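PDB 3WWC: oxidized polyvinyl alcohol hydrolase from Pseudomonas sp. VM15C, which hydrolyses beta-diketones such as 4,6-nonanedione and cleaves oxidized polyvinyl alcohol in the second step of its degradation. Local coordinates for residues 278-281 against 282-286; 299-302 against 303-306; 224-228 against 229-233. The protein carries 1 engineered substitution. All blocks are in the same frame, centred on the assembly; numbering follows the deposited sequence.

Contact 1 (278-281 against 282-286)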
# COMPACT_ATOMS: atom_id res chain seq x y z
N SER A 278 1.06 12.40 5.92
CA SER A 278 0.60 11.53 4.85
C SER A 278 -0.45 10.54 5.31
O SER A 278 -1.38 10.27 4.54
CB SER A 278 1.76 10.84 4.18
OG SER A 278 2.47 10.07 5.10
N THR A 279 -0.34 9.99 6.53
CA THR A 279 -1.40 9.12 7.00
C THR A 279 -2.65 9.98 7.28
O THR A 279 -3.77 9.58 7.03
CB THR A 279 -0.97 8.32 8.24
OG1 THR A 279 -0.57 9.22 9.30
CG2 THR A 279 0.16 7.34 7.87
N GLN A 280 -2.47 11.19 7.80
CA GLN A 280 -3.63 12.06 8.03
C GLN A 280 -4.30 12.34 6.70
O GLN A 280 -5.52 12.21 6.58
CB GLN A 280 -3.20 13.41 8.64
CG GLN A 280 -4.36 14.32 8.93
CD GLN A 280 -5.15 13.85 10.15
OE1 GLN A 280 -4.60 13.78 11.26
NE2 GLN A 280 -6.43 13.51 9.95
N ALA A 281 -3.52 12.77 5.70
CA ALA A 281 -4.11 13.10 4.43
C ALA A 281 -4.85 11.95 3.80
O ALA A 281 -5.96 12.09 3.24
CB ALA A 281 -3.02 13.61 3.46
N GLY A 282 -4.26 10.76 3.84
CA GLY A 282 -4.96 9.65 3.24
C GLY A 282 -6.22 9.35 4.02
O GLY A 282 -7.24 9.05 3.42
N SER A 283 -6.17 9.45 5.35
CA SER A 283 -7.37 9.17 6.14
C SER A 283 -8.47 10.20 5.86
O SER A 283 -9.65 9.85 5.86
CB SER A 283 -7.05 9.12 7.66
OG SER A 283 -6.97 10.44 8.22
N ASN A 284 -8.10 11.43 5.53
CA ASN A 284 -9.14 12.43 5.27
C ASN A 284 -9.82 12.11 3.93
O ASN A 284 -11.05 12.17 3.81
CB ASN A 284 -8.50 13.83 5.16
CG ASN A 284 -7.92 14.31 6.49
OD1 ASN A 284 -8.12 13.69 7.54
ND2 ASN A 284 -7.24 15.45 6.46
N PHE A 285 -9.03 11.73 2.93
CA PHE A 285 -9.63 11.44 1.65
C PHE A 285 -10.51 10.23 1.71
O PHE A 285 -11.66 10.26 1.22
CB PHE A 285 -8.54 11.22 0.58
CG PHE A 285 -9.09 10.79 -0.74
CD1 PHE A 285 -9.53 11.73 -1.65
CD2 PHE A 285 -9.24 9.43 -1.03
CE1 PHE A 285 -10.13 11.33 -2.83
CE2 PHE A 285 -9.84 9.02 -2.21
CZ PHE A 285 -10.28 9.96 -3.10
N PHE A 286 -10.01 9.14 2.31
CA PHE A 286 -10.81 7.92 2.30
C PHE A 286 -12.01 7.99 3.23
O PHE A 286 -13.04 7.41 2.95
CB PHE A 286 -9.93 6.69 2.61
CG PHE A 286 -9.00 6.35 1.48
CD1 PHE A 286 -9.53 5.92 0.25
CD2 PHE A 286 -7.61 6.42 1.65
CE1 PHE A 286 -8.67 5.57 -0.81
CE2 PHE A 286 -6.75 6.06 0.61
CZ PHE A 286 -7.28 5.64 -0.62
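The carbonyl oxygen of Gln-280 shows how one backbone acceptor can serve two donors within a helix. The amide of Asn-284 reaches Gln-280 O from nearly straight ahead, N to O 2.9 Å, as part of the regular i to i+4 series. Ser-283 adds its hydroxyl from the flank: OG donates to Gln-280 O over 2.8 Å, at 121° to the C=O bond. Its first torsion sets OG between the backbone N and the carbonyl carbon, where it can fold back along the preceding turn; the same OG is also bonded to the backbone N of Phe-349.

Alongside runs a side-chain bridge one turn long. Gln-280 NE2 donates to Asn-284 OD1 at 2.9 Å, with the acceptor in the plane of the glutamine amide and the two amide planes 41° apart. Gln-280 gets there because its chain, anti to the backbone N at chi1 (-178°), bends at chi2. NE2 also serves Phe-349 O, while Asn-284 ND2 donates to Pro-227 O and Lys-229 O, so both amides tie the helix to neighbouring loops. With a leucine in place of Asn-284, Pro-227 O and Lys-229 O would probably lose their ND2 donor and Gln-280 NE2 one of its two acceptors, where the buried helix meets the 224-233 turn.

Phe-286 turns to the other side, packing on helix 178-189 and the strands. Ser-283, assigned to the charge relay by similarity, lies within helix 275-288, the helix of the crossover connection between parallel strands 247-253 and 292-298 in the alpha/beta-hydrolase fold.

Contact 2 (299-302 against 303-306)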
# COMPACT_ATOMS: atom_id res chain seq x y z
N SER A 299 0.10 3.33 16.19
CA SER A 299 0.96 2.52 17.04
C SER A 299 2.20 3.36 17.42
O SER A 299 2.26 4.56 17.15
CB SER A 299 1.37 1.19 16.40
OG SER A 299 1.99 0.36 17.40
N THR A 300 3.21 2.72 18.01
CA THR A 300 4.36 3.50 18.47
C THR A 300 5.66 2.90 18.07
O THR A 300 6.71 3.20 18.66
CB THR A 300 4.34 3.54 20.01
OG1 THR A 300 4.26 2.18 20.49
CG2 THR A 300 3.14 4.32 20.53
N HIS A 301 5.62 2.06 17.06
CA HIS A 301 6.81 1.36 16.62
C HIS A 301 7.72 2.09 15.64
O HIS A 301 8.79 1.56 15.29
CB HIS A 301 6.39 0.07 15.97
CG HIS A 301 5.59 0.27 14.71
ND1 HIS A 301 4.31 0.79 14.73
CD2 HIS A 301 5.93 0.14 13.42
CE1 HIS A 301 3.89 0.97 13.49
NE2 HIS A 301 4.86 0.59 12.67
N GLY A 302 7.27 3.24 15.12
CA GLY A 302 8.08 4.00 14.20
C GLY A 302 7.81 3.76 12.73
O GLY A 302 6.64 3.62 12.29
N HIS A 303 8.88 3.71 11.95
CA HIS A 303 8.74 3.50 10.52
C HIS A 303 9.32 2.15 10.13
O HIS A 303 10.48 2.07 9.66
CB HIS A 303 9.49 4.58 9.75
CG HIS A 303 9.13 4.65 8.30
ND1 HIS A 303 7.86 4.98 7.87
CD2 HIS A 303 9.86 4.42 7.18
CE1 HIS A 303 7.83 4.97 6.54
NE2 HIS A 303 9.04 4.64 6.10
N MET A 304 8.56 1.11 10.37
CA MET A 304 8.94 -0.26 10.03
C MET A 304 7.65 -1.06 10.14
O MET A 304 6.63 -0.51 10.52
CB MET A 304 9.99 -0.81 11.00
CG MET A 304 9.64 -0.62 12.40
SD MET A 304 11.10 -0.84 13.53
CE MET A 304 11.94 -2.02 12.81
N TRP A 305 7.67 -2.32 9.76
CA TRP A 305 6.44 -3.09 9.88
C TRP A 305 6.06 -3.10 11.35
O TRP A 305 6.94 -3.17 12.21
CB TRP A 305 6.69 -4.54 9.44
CG TRP A 305 5.40 -5.26 9.16
CD1 TRP A 305 4.59 -5.93 10.07
CD2 TRP A 305 4.72 -5.26 7.92
NE1 TRP A 305 3.45 -6.33 9.44
CE2 TRP A 305 3.49 -5.93 8.12
CE3 TRP A 305 5.03 -4.76 6.65
CZ2 TRP A 305 2.54 -6.10 7.09
CZ3 TRP A 305 4.11 -4.93 5.62
CH2 TRP A 305 2.86 -5.60 5.85
N PRO A 306 4.77 -3.09 11.68
CA PRO A 306 4.26 -3.11 13.06
C PRO A 306 5.08 -4.13 13.86
O PRO A 306 5.20 -5.29 13.46
CB PRO A 306 2.81 -3.55 12.86
CG PRO A 306 2.44 -2.64 11.65
CD PRO A 306 3.66 -2.88 10.71
O HOH W 1 5.41 2.28 10.48
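From His-303 to Pro-306 the chain curls back past the ring of His-301, making the loop that follows strand 292-298, the place where alpha/beta hydrolases carry the histidine of their catalytic triad. The second segment sets out from Gly-302, whose positive phi (95°) would jam a side chain against the carbonyl of His-301 and so calls for glycine. His-303 is placed as expected for the triad role. Its ring swings away from His-301, with CG anti to the backbone N (chi1 -165°), so that ND1 bonds to Asp-258 OD1 and NE2 to O2 of the bound butanoic acid, beside the engineered Ala-177. Tyr-275 stacks on it.

Met-304 comes next and meets His-301 in two ways. Its CG lies 3.9 Å from CD2 of His-301, and its carbonyl oxygen sits at the edge of that ring, near the plane, with Met-304 O 3.0 Å from His-301 NE2. A water fills the inside of the bend: it donates to Gly-302 O at 2.6 Å, lies 2.8 Å from His-301 NE2 in a further hydrogen bond, and takes a weak one from Met-304 N.

The indole of Trp-305 is buried against Thr-310 and Ile-200, its NE1 bonded to Asn-314 OD1, while the carbonyl oxygen of Trp-305 approaches the His-301 ring obliquely. Pro-306 completes the circuit. Its CA lies over one face of the imidazole in a CH-pi contact, 3.8 Å from the ring centroid of His-301 and 16° off the ring normal.

Contact 3 (224-228 against 229-233)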
# COMPACT_ATOMS: atom_id res chain seq x y z
N ALA A 224 -0.31 20.53 8.35
CA ALA A 224 -0.39 21.08 9.71
C ALA A 224 -1.30 22.30 9.74
O ALA A 224 -1.99 22.53 10.72
CB ALA A 224 0.98 21.46 10.21
N ALA A 225 -1.34 23.07 8.66
CA ALA A 225 -2.21 24.25 8.61
C ALA A 225 -3.67 23.94 8.31
O ALA A 225 -4.57 24.72 8.61
CB ALA A 225 -1.68 25.21 7.59
N ALA A 226 -3.95 22.77 7.74
CA ALA A 226 -5.32 22.38 7.41
C ALA A 226 -5.40 20.87 7.59
O ALA A 226 -5.55 20.10 6.64
CB ALA A 226 -5.62 22.74 5.98
N PRO A 227 -5.35 20.41 8.83
CA PRO A 227 -5.36 18.97 9.08
C PRO A 227 -6.58 18.18 8.77
O PRO A 227 -6.48 16.92 8.68
CB PRO A 227 -4.96 18.85 10.55
CG PRO A 227 -5.39 20.16 11.15
CD PRO A 227 -5.23 21.20 10.08
N THR A 228 -7.72 18.84 8.58
CA THR A 228 -8.93 18.10 8.33
C THR A 228 -9.33 18.23 6.89
O THR A 228 -10.37 17.71 6.50
CB THR A 228 -10.14 18.59 9.18
OG1 THR A 228 -10.48 19.93 8.79
CG2 THR A 228 -9.82 18.52 10.67
N LYS A 229 -8.53 18.88 6.07
CA LYS A 229 -9.03 18.98 4.72
C LYS A 229 -8.50 17.89 3.80
O LYS A 229 -7.53 17.21 4.12
CB LYS A 229 -8.70 20.33 4.17
CG LYS A 229 -7.32 20.48 3.93
CD LYS A 229 -7.24 20.69 2.44
CE LYS A 229 -6.65 22.03 2.09
NZ LYS A 229 -6.52 21.99 0.60
N ILE A 230 -9.15 17.74 2.66
CA ILE A 230 -8.68 16.80 1.67
C ILE A 230 -7.57 17.48 0.88
O ILE A 230 -7.75 18.54 0.27
CB ILE A 230 -9.82 16.35 0.76
CG1 ILE A 230 -10.78 15.46 1.57
CG2 ILE A 230 -9.28 15.51 -0.41
CD1 ILE A 230 -12.13 15.23 0.86
N HIS A 231 -6.39 16.88 0.92
CA HIS A 231 -5.21 17.39 0.22
C HIS A 231 -4.91 16.54 -1.00
O HIS A 231 -4.99 15.30 -0.97
CB HIS A 231 -3.96 17.30 1.10
CG HIS A 231 -3.99 18.22 2.27
ND1 HIS A 231 -3.45 19.50 2.22
CD2 HIS A 231 -4.55 18.08 3.49
CE1 HIS A 231 -3.69 20.10 3.37
NE2 HIS A 231 -4.35 19.27 4.16
N GLN A 232 -4.63 17.22 -2.10
CA GLN A 232 -4.20 16.54 -3.32
C GLN A 232 -2.82 15.96 -3.05
O GLN A 232 -2.15 16.34 -2.10
CB GLN A 232 -4.09 17.56 -4.46
CG GLN A 232 -5.43 18.25 -4.75
CD GLN A 232 -6.46 17.28 -5.27
OE1 GLN A 232 -6.16 16.45 -6.12
NE2 GLN A 232 -7.66 17.36 -4.74
N GLY A 233 -2.38 15.01 -3.88
CA GLY A 233 -1.02 14.49 -3.70
C GLY A 233 -0.49 13.77 -4.94
O GLY A 233 -1.26 13.20 -5.72
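Lys-229 and Ala-226, the residues most covered here, meet at the two ends of a type I beta turn, and the carbonyl oxygen of Ala-226 is its focus. Lys-229 N donates to Ala-226 O over 3.3 Å, straight at the hydrogen (170°) but from well above the carbonyl plane. The opposite face of that plane is used by His-231, whose NE2 donates to the same oxygen at 2.9 Å. The oxygen lies close to the imidazole plane, so the ring meets it edge on; the bond also places a proton on NE2.

The lysine side chain then folds over what the turn has gathered. With chi1 at 70°, CG sits between the backbone N and the carbonyl carbon and presses on the alanine methyl, Lys-229 CG to Ala-226 CB 3.5 Å, tighter than ordinary carbon packing. Bends at chi2 and chi3 carry CD over the centre of the His-231 ring, 3.6 Å above its plane, and NZ onward to a salt bridge with Asp-209.

Ile-230 faces the other way, onto Phe-285 and Ala-288 of helix 275-288. The whole is a turn closing the exit of helix 216-225, a surface connection leading toward strand 247-253 of the central sheet.

Overall arrangement
Contacts 1 and 3 adjoin, their centres about 8 Å apart, and the side-chain amide of Asn-284 joins helix 275-288 to the turn of 224-233. Contact 2 stands apart, its centre about 18 Å from that of contact 1 and 23 Å from that of contact 3. Burial falls from contact 1, wholly buried, through the partly buried contact 2 to contact 3 at the surface. The chemistry follows: helical backbone bonds with two side-chain amides in the first, a water and a CH-pi contact beside the ligand pocket in the second, and a carbonyl oxygen that accepts two hydrogen bonds under a folded lysine in the third. Strand 292-298 connects contact 1 to contact 2 along the chain.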